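Local coordinates for YfkN protein (Bacillus subtilis subsp. subtilis, PDB 3GVE), which belongs to the calcineurin-like phosphoesterase family and carries a manganese and a magnesium ion side by side in its metal centre, at residues A[131-136]-A[169-174]; A[230-235]-A[245-250]; A[44-49]-A[315-320]. All coordinates share one frame; numbering follows the deposited sequence.

Interaction 1: residues A[131-136]-A[169-174]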
loop_
_atom_site.group_PDB
_atom_site.type_symbol
_atom_site.label_atom_id
_atom_site.label_comp_id
_atom_site.label_asym_id
_atom_site.label_seq_id
_atom_site.Cartn_x
_atom_site.Cartn_y
_atom_site.Cartn_z
ATOM N N ASN A 131 18.554 15.415 9.700
ATOM C CA ASN A 131 18.781 14.024 10.047
ATOM C C ASN A 131 20.132 13.894 10.749
ATOM O O ASN A 131 21.114 14.399 10.226
ATOM C CB ASN A 131 18.744 13.121 8.819
ATOM C CG ASN A 131 19.247 11.731 9.142
ATOM O OD1 ASN A 131 20.440 11.484 9.094
ATOM N ND2 ASN A 131 18.355 10.845 9.542
ATOM N N ALA A 132 20.143 13.255 11.897
ATOM C CA ALA A 132 21.332 13.209 12.723
ATOM C C ALA A 132 22.094 11.904 12.619
ATOM O O ALA A 132 23.263 11.872 12.963
ATOM C CB ALA A 132 20.966 13.484 14.189
ATOM N N ASN A 133 21.444 10.830 12.184
ATOM C CA ASN A 133 22.068 9.503 12.277
ATOM C C ASN A 133 22.684 8.910 11.007
ATOM O O ASN A 133 23.489 8.005 11.090
ATOM C CB ASN A 133 21.174 8.495 13.047
ATOM C CG ASN A 133 19.880 8.097 12.306
ATOM O OD1 ASN A 133 19.269 8.888 11.604
ATOM N ND2 ASN A 133 19.454 6.857 12.516
ATOM N N VAL A 134 22.335 9.428 9.839
ATOM C CA VAL A 134 23.001 8.993 8.617
ATOM C C VAL A 134 24.333 9.721 8.469
ATOM O O VAL A 134 24.382 10.927 8.518
ATOM C CB VAL A 134 22.133 9.217 7.353
ATOM C CG1 VAL A 134 22.849 8.657 6.102
ATOM C CG2 VAL A 134 20.772 8.547 7.528
ATOM N N LYS A 135 25.401 8.950 8.302
ATOM C CA LYS A 135 26.747 9.505 8.232
ATOM C C LYS A 135 27.497 9.063 6.969
ATOM O O LYS A 135 27.148 8.090 6.339
ATOM C CB LYS A 135 27.513 9.137 9.508
ATOM C CG LYS A 135 26.933 9.843 10.740
ATOM C CD LYS A 135 27.668 9.476 12.024
ATOM C CE LYS A 135 27.047 10.118 13.237
ATOM N NZ LYS A 135 27.833 9.817 14.447
ATOM N N THR A 136 28.528 9.824 6.605
ATOM C CA THR A 136 29.420 9.409 5.535
ATOM C C THR A 136 30.215 8.209 6.069
ATOM O O THR A 136 30.194 7.934 7.254
ATOM C CB THR A 136 30.397 10.527 5.124
ATOM O OG1 THR A 136 31.275 10.799 6.209
ATOM C CG2 THR A 136 29.656 11.826 4.734
ATOM N N GLY A 169 16.294 14.974 13.637
ATOM C CA GLY A 169 15.583 13.898 12.950
ATOM C C GLY A 169 16.362 12.598 12.919
ATOM O O GLY A 169 17.566 12.598 12.952
ATOM N N PHE A 170 15.627 11.498 12.829
ATOM C CA PHE A 170 16.170 10.133 12.808
ATOM C C PHE A 170 15.464 9.249 11.794
ATOM O O PHE A 170 14.270 9.372 11.592
ATOM C CB PHE A 170 16.045 9.467 14.189
ATOM C CG PHE A 170 16.512 10.329 15.307
ATOM C CD1 PHE A 170 17.863 10.479 15.576
ATOM C CD2 PHE A 170 15.602 11.009 16.075
ATOM C CE1 PHE A 170 18.286 11.295 16.605
ATOM C CE2 PHE A 170 16.017 11.821 17.111
ATOM C CZ PHE A 170 17.372 11.967 17.376
ATOM N N VAL A 171 16.221 8.339 11.193
ATOM C CA VAL A 171 15.686 7.352 10.252
ATOM C C VAL A 171 16.133 5.949 10.692
ATOM O O VAL A 171 17.130 5.805 11.372
ATOM C CB VAL A 171 16.150 7.674 8.791
ATOM C CG1 VAL A 171 17.631 7.335 8.605
ATOM C CG2 VAL A 171 15.290 6.951 7.754
ATOM N N PRO A 172 15.392 4.906 10.334
ATOM C CA PRO A 172 15.818 3.571 10.790
ATOM C C PRO A 172 17.113 3.117 10.100
ATOM O O PRO A 172 17.311 3.342 8.926
ATOM C CB PRO A 172 14.646 2.662 10.391
ATOM C CG PRO A 172 13.452 3.600 10.347
ATOM C CD PRO A 172 14.042 4.864 9.742
ATOM N N PRO A 173 17.987 2.459 10.858
ATOM C CA PRO A 173 19.242 1.957 10.283
ATOM C C PRO A 173 19.040 0.894 9.208
ATOM O O PRO A 173 19.959 0.660 8.444
ATOM C CB PRO A 173 20.000 1.380 11.491
ATOM C CG PRO A 173 19.334 1.885 12.679
ATOM C CD PRO A 173 17.926 2.254 12.318
ATOM N N GLN A 174 17.846 0.327 9.150
ATOM C CA GLN A 174 17.492 -0.684 8.184
ATOM C C GLN A 174 17.479 -0.166 6.741
ATOM O O GLN A 174 17.317 -0.950 5.825
ATOM C CB GLN A 174 16.128 -1.289 8.551
ATOM C CG GLN A 174 16.132 -2.222 9.751
ATOM C CD GLN A 174 16.227 -1.499 11.084
ATOM O OE1 GLN A 174 16.056 -0.302 11.168
ATOM N NE2 GLN A 174 16.495 -2.251 12.140
#
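With chi1 at 69°, CG of Asn133 sits between its own backbone N and carbonyl carbon, and the amide beyond it meets the backbone of Val171. In Asn131 CG is anti to the backbone N (chi1 169°); its amide lies beside that of Asn133. Asn133 reads both polar groups of Val171: ND2 donates to Val171 O at 2.8 Å, almost straight and lying in both the amide and the carbonyl plane, while OD1 accepts from Val171 N at 3.1 Å, the donor tilted from the carbonyl plane. OD1 takes a second proton from Asn131 ND2 at 3.0 Å, a more bent bond. At its other end the Asn131 amide closes an Asx motif, OD1 receiving Val134 N on a lone pair. One backbone bond, Ala132 N to Gly169 O at 2.9 Å, ties the loop to the end of strand 160-170. Apolar contacts flank the amides: Val134 CG2 meets Val171 CG1 at 3.5 Å, the two side chains crossing obliquely, and Ala132 CB comes up to Phe170 CE1 at 4.2 Å. Ser195 of helix 192-205 touches all three of Ala132, Asn133 and Phe170. The second proton of Asn133 ND2 goes to Gln190 O, just beyond strand 188-189. Every touching residue is buried, and the amide of Asn133 has two bonds at each end, which should fix its rotation and tell its oxygen from its nitrogen. The Asn133 amide, braced by that of Asn131, thus pairs with N and O of Val171 where strand 160-170 ends, about 7 Å from the magnesium ion to the Val171 side chain.

Interaction 2: residues A[230-235]-A[245-250]. With MG (magnesium ion), chain D.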
loop_
_atom_site.group_PDB
_atom_site.type_symbol
_atom_site.label_atom_id
_atom_site.label_comp_id
_atom_site.label_asym_id
_atom_site.label_seq_id
_atom_site.Cartn_x
_atom_site.Cartn_y
_atom_site.Cartn_z
ATOM N N ASN A 230 12.108 0.365 15.338
ATOM C CA ASN A 230 11.020 1.139 15.931
ATOM C C ASN A 230 11.380 1.521 17.364
ATOM O O ASN A 230 11.087 0.809 18.295
ATOM C CB ASN A 230 9.710 0.339 15.839
ATOM C CG ASN A 230 9.213 0.237 14.405
ATOM O OD1 ASN A 230 8.967 1.239 13.761
ATOM N ND2 ASN A 230 9.073 -0.983 13.906
ATOM N N ALA A 231 12.021 2.668 17.491
ATOM C CA ALA A 231 12.780 3.023 18.676
ATOM C C ALA A 231 12.212 4.137 19.547
ATOM O O ALA A 231 12.906 4.609 20.417
ATOM C CB ALA A 231 14.230 3.384 18.264
ATOM N N VAL A 232 10.978 4.566 19.305
ATOM C CA VAL A 232 10.420 5.688 20.067
ATOM C C VAL A 232 10.409 5.468 21.594
ATOM O O VAL A 232 10.698 6.368 22.352
ATOM C CB VAL A 232 9.017 6.076 19.567
ATOM C CG1 VAL A 232 8.358 7.052 20.565
ATOM C CG2 VAL A 232 9.123 6.726 18.176
ATOM N N PHE A 233 10.056 4.268 22.034
ATOM C CA PHE A 233 10.043 3.998 23.476
ATOM C C PHE A 233 11.431 4.241 24.070
ATOM O O PHE A 233 11.565 4.797 25.130
ATOM C CB PHE A 233 9.588 2.563 23.749
ATOM C CG PHE A 233 9.500 2.223 25.211
ATOM C CD1 PHE A 233 8.337 2.438 25.931
ATOM C CD2 PHE A 233 10.588 1.669 25.854
ATOM C CE1 PHE A 233 8.272 2.098 27.295
ATOM C CE2 PHE A 233 10.524 1.328 27.210
ATOM C CZ PHE A 233 9.365 1.542 27.921
ATOM N N ASP A 234 12.456 3.794 23.361
ATOM C CA ASP A 234 13.835 3.978 23.799
ATOM C C ASP A 234 14.312 5.432 23.736
ATOM O O ASP A 234 15.014 5.883 24.619
ATOM C CB ASP A 234 14.751 3.024 23.025
ATOM C CG ASP A 234 14.300 1.577 23.157
ATOM O OD1 ASP A 234 14.115 1.108 24.283
ATOM O OD2 ASP A 234 14.077 0.954 22.139
ATOM N N LEU A 235 13.913 6.157 22.697
ATOM C CA LEU A 235 14.158 7.588 22.661
ATOM C C LEU A 235 13.558 8.277 23.884
ATOM O O LEU A 235 14.195 9.091 24.528
ATOM C CB LEU A 235 13.541 8.197 21.413
ATOM C CG LEU A 235 14.417 8.210 20.177
ATOM C CD1 LEU A 235 13.577 8.752 19.012
ATOM C CD2 LEU A 235 15.682 9.086 20.374
ATOM N N ILE A 245 8.036 14.396 20.631
ATOM C CA ILE A 245 8.410 13.399 19.631
ATOM C C ILE A 245 7.293 13.201 18.612
ATOM O O ILE A 245 6.168 12.899 18.963
ATOM C CB ILE A 245 8.740 12.031 20.277
ATOM C CG1 ILE A 245 9.909 12.177 21.258
ATOM C CG2 ILE A 245 9.071 11.001 19.195
ATOM C CD1 ILE A 245 10.099 10.941 22.191
ATOM N N ILE A 246 7.640 13.373 17.347
ATOM C CA ILE A 246 6.779 12.975 16.248
ATOM C C ILE A 246 7.255 11.582 15.804
ATOM O O ILE A 246 8.430 11.387 15.539
ATOM C CB ILE A 246 6.866 13.953 15.061
ATOM C CG1 ILE A 246 6.763 15.424 15.511
ATOM C CG2 ILE A 246 5.808 13.613 14.010
ATOM C CD1 ILE A 246 5.598 15.730 16.413
ATOM N N SER A 247 6.322 10.639 15.734
ATOM C CA SER A 247 6.621 9.274 15.377
ATOM C C SER A 247 5.879 8.967 14.091
ATOM O O SER A 247 4.916 9.589 13.735
ATOM C CB SER A 247 6.182 8.347 16.519
ATOM O OG SER A 247 6.375 6.975 16.231
ATOM N N GLY A 248 6.373 7.972 13.399
ATOM C CA GLY A 248 5.798 7.492 12.144
ATOM C C GLY A 248 6.244 6.059 11.852
ATOM O O GLY A 248 6.384 5.261 12.761
ATOM N N HIS A 249 6.470 5.814 10.566
ATOM C CA HIS A 249 7.017 4.594 10.004
ATOM C C HIS A 249 6.025 3.425 10.036
ATOM O O HIS A 249 5.854 2.766 9.043
ATOM C CB HIS A 249 8.357 4.244 10.661
ATOM C CG HIS A 249 9.038 3.063 10.050
ATOM N ND1 HIS A 249 9.419 3.025 8.725
ATOM C CD2 HIS A 249 9.406 1.876 10.588
ATOM C CE1 HIS A 249 9.995 1.863 8.477
ATOM N NE2 HIS A 249 9.995 1.146 9.588
ATOM N N GLN A 250 5.401 3.163 11.183
ATOM C CA GLN A 250 4.503 2.016 11.348
ATOM C C GLN A 250 3.126 2.197 10.704
ATOM O O GLN A 250 2.408 1.235 10.503
ATOM C CB GLN A 250 4.330 1.672 12.827
ATOM C CG GLN A 250 5.473 0.871 13.413
ATOM C CD GLN A 250 5.419 0.799 14.931
ATOM O OE1 GLN A 250 4.874 1.658 15.587
ATOM N NE2 GLN A 250 6.030 -0.229 15.478
HETATM MG MG MG D . 9.039 4.471 6.827
HETATM O O HOH W 1 6.834 3.433 6.697
#
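Asn230 OD1 receives Gly218 N and, on its other contacts, meets the 245-250 segment: it lies in the plane of the His249 ring, 3.3 Å from CD2 at the edge, and 3.5 Å from Gln250 CG. The side chains of Asn230 and His249 cross at about a right angle. Gln250 NE2 approaches Asn230 CG to 3.4 Å with the amide planes 37° apart, a packing contact without a hydrogen bond; Gln250 OE1 is instead held by Ile219 N. His249 CG is anti to its backbone N (chi1 -175°), and further out ND1 binds the magnesium ion at 2.4 Å. NE2, across the ring, is hydrogen-bonded to Glu229, a second-shell carboxylate that probably orients the imidazole. A water on the magnesium ion lies 2.6 Å from His249 O, probably donating to it. Deeper in, the contact turns apolar: Val232 CG1 faces Ile245 CG2 at 4.2 Å, and Leu235 CB reaches Ile245 CD1. In the conformer given, Val232 CG2 lies near Ser247 OG, which is hydrogen-bonded to Thr217 O. Asp64, Asn108 and His216 complete the protein ligands of the magnesium ion. Helix 232-238 here packs on strand 244-247 within the beta-alpha-beta unit that starts at strand 210-215, and the loop after the strand delivers a metal ligand, as in the two-metal centre of calcineurin-like phosphoesterases.

Interaction 3: residues A[44-49]-A[315-320]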
loop_
_atom_site.group_PDB
_atom_site.type_symbol
_atom_site.label_atom_id
_atom_site.label_comp_id
_atom_site.label_asym_id
_atom_site.label_seq_id
_atom_site.Cartn_x
_atom_site.Cartn_y
_atom_site.Cartn_z
ATOM N N ALA A 44 -4.398 19.522 5.088
ATOM C CA ALA A 44 -4.097 20.939 5.159
ATOM C C ALA A 44 -5.276 21.757 5.695
ATOM O O ALA A 44 -5.077 22.831 6.194
ATOM C CB ALA A 44 -3.636 21.451 3.789
ATOM N N GLN A 45 -6.489 21.214 5.606
ATOM C CA GLN A 45 -7.649 21.885 6.176
ATOM C C GLN A 45 -7.585 21.817 7.692
ATOM O O GLN A 45 -7.922 22.776 8.344
ATOM C CB GLN A 45 -8.961 21.290 5.640
ATOM C CG GLN A 45 -9.111 21.359 4.117
ATOM C CD GLN A 45 -9.324 22.755 3.587
ATOM O OE1 GLN A 45 -8.531 23.636 3.795
ATOM N NE2 GLN A 45 -10.413 22.934 2.852
ATOM N N LEU A 46 -7.116 20.693 8.239
ATOM C CA LEU A 46 -6.879 20.604 9.684
ATOM C C LEU A 46 -5.743 21.527 10.119
ATOM O O LEU A 46 -5.791 22.121 11.175
ATOM C CB LEU A 46 -6.549 19.176 10.121
ATOM C CG LEU A 46 -7.631 18.123 9.904
ATOM C CD1 LEU A 46 -7.118 16.752 10.361
ATOM C CD2 LEU A 46 -8.916 18.487 10.643
ATOM N N ILE A 47 -4.712 21.615 9.288
ATOM C CA ILE A 47 -3.575 22.489 9.591
ATOM C C ILE A 47 -4.077 23.940 9.751
ATOM O O ILE A 47 -3.730 24.620 10.690
ATOM C CB ILE A 47 -2.461 22.391 8.500
ATOM C CG1 ILE A 47 -1.802 20.993 8.528
ATOM C CG2 ILE A 47 -1.436 23.526 8.666
ATOM C CD1 ILE A 47 -0.861 20.692 7.380
ATOM N N GLN A 48 -4.880 24.397 8.795
ATOM C CA GLN A 48 -5.414 25.752 8.807
ATOM C C GLN A 48 -6.253 25.971 10.060
ATOM O O GLN A 48 -6.109 26.972 10.737
ATOM C CB GLN A 48 -6.268 26.026 7.562
ATOM C CG GLN A 48 -6.734 27.483 7.498
ATOM C CD GLN A 48 -7.507 27.813 6.256
ATOM O OE1 GLN A 48 -7.202 27.342 5.166
ATOM N NE2 GLN A 48 -8.503 28.668 6.412
ATOM N N LYS A 49 -7.106 25.013 10.370
ATOM C CA LYS A 49 -7.942 25.137 11.553
ATOM C C LYS A 49 -7.114 25.293 12.839
ATOM O O LYS A 49 -7.375 26.154 13.654
ATOM C CB LYS A 49 -8.881 23.948 11.689
ATOM C CG LYS A 49 -9.649 23.979 13.000
ATOM C CD LYS A 49 -10.665 22.909 13.031
ATOM C CE LYS A 49 -10.065 21.584 13.415
ATOM N NZ LYS A 49 -11.119 20.697 13.928
ATOM N N GLY A 315 -14.661 13.247 9.081
ATOM C CA GLY A 315 -15.584 13.942 9.966
ATOM C C GLY A 315 -15.256 15.385 10.305
ATOM O O GLY A 315 -16.065 16.096 10.881
ATOM N N ASN A 316 -14.045 15.801 9.976
ATOM C CA ASN A 316 -13.585 17.138 10.280
ATOM C C ASN A 316 -13.287 17.940 9.027
ATOM O O ASN A 316 -13.214 19.151 9.081
ATOM C CB ASN A 316 -12.356 17.064 11.181
ATOM C CG ASN A 316 -12.675 16.473 12.519
ATOM O OD1 ASN A 316 -13.534 16.982 13.217
ATOM N ND2 ASN A 316 -12.018 15.386 12.867
ATOM N N VAL A 317 -13.095 17.251 7.909
ATOM C CA VAL A 317 -12.741 17.869 6.640
ATOM C C VAL A 317 -13.636 17.335 5.537
ATOM O O VAL A 317 -13.823 16.142 5.419
ATOM C CB VAL A 317 -11.273 17.534 6.246
ATOM C CG1 VAL A 317 -10.913 18.134 4.880
ATOM C CG2 VAL A 317 -10.303 17.993 7.326
ATOM N N THR A 318 -14.156 18.228 4.710
ATOM C CA THR A 318 -15.037 17.792 3.627
ATOM C C THR A 318 -14.620 18.286 2.244
ATOM O O THR A 318 -15.282 17.971 1.263
ATOM C CB THR A 318 -16.489 18.187 3.890
ATOM O OG1 THR A 318 -16.569 19.605 3.891
ATOM C CG2 THR A 318 -16.947 17.671 5.226
ATOM N N SER A 319 -13.541 19.058 2.161
ATOM C CA SER A 319 -13.074 19.576 0.875
ATOM C C SER A 319 -11.557 19.725 0.788
ATOM O O SER A 319 -10.870 19.598 1.781
ATOM C CB SER A 319 -13.717 20.929 0.571
ATOM O OG SER A 319 -13.373 21.876 1.543
ATOM N N ARG A 320 -11.063 20.022 -0.408
ATOM C CA ARG A 320 -9.644 20.222 -0.646
ATOM C C ARG A 320 -9.221 21.644 -0.337
ATOM O O ARG A 320 -9.886 22.598 -0.665
ATOM C CB ARG A 320 -9.278 19.951 -2.111
ATOM C CG ARG A 320 -9.067 18.522 -2.502
ATOM C CD ARG A 320 -8.810 18.409 -3.999
ATOM N NE ARG A 320 -9.974 18.779 -4.781
ATOM C CZ ARG A 320 -10.968 17.960 -5.103
ATOM N NH1 ARG A 320 -11.976 18.418 -5.809
ATOM N NH2 ARG A 320 -10.974 16.711 -4.726
HETATM O O HOH W 2 -12.963 20.674 11.339
#
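Apolar contacts between helix 40-53 and the loop 315-320 centre on Val317, whose two methyl groups divide the work. CG2 meets Leu46 CD2 at 3.6 Å, while CG1 lies 3.8 Å from Gln45 CG, with Gln45 crossing Val317 at about a right angle. Leu46 CD2 also touches Asn316 CB at 3.8 Å. The polar contacts are slighter. The Gln45 chain bends at chi2 (-70°), and beyond the bend its NE2 makes a weak hydrogen bond to Ser319 OG at 3.4 Å. The firmer partner of this amide is Asn321, just past the loop, whose ND2 bonds to Gln45 OE1. A water bridges the segments, accepting from Lys49 NZ at 3.2 Å and donating to Asn316 O at 2.7 Å. The same ammonium forms a salt bridge with Glu311 on strand 300-312, and Arg320 reaches Glu34 and Asp26 with its NH2. Buried Leu46 and Val317 thus form an apolar centre with polar groups around it. The arrangement joins an early helix of the phosphoesterase fold to the connection between strand 300-312, outermost in its four-stranded sheet, and the C-terminal helix 322-340.

Overall arrangement
Interactions 1 and 2 adjoin in the metal-bearing part of the fold, their centres 13 Å apart. Both reach the same mixed sheet, at strands 160-170 and 244-247, and they touch where Phe170 CD2 packs on Leu235 CD1 at 4.2 Å and Pro172 CG on His249 CE1 at 4.3 Å. Interaction 1 is wholly buried and relies on the two bonds of one side-chain amide and a backbone bond; interaction 2 is partly buried, has no hydrogen bond between its segments, and grades from apolar packing to a metal ligand. Interaction 3, about 32 Å from the first and 26 Å from the second between centres, lies nearer the surface, combining a small apolar centre with water and weak bonding. Its segments enclose both others in sequence.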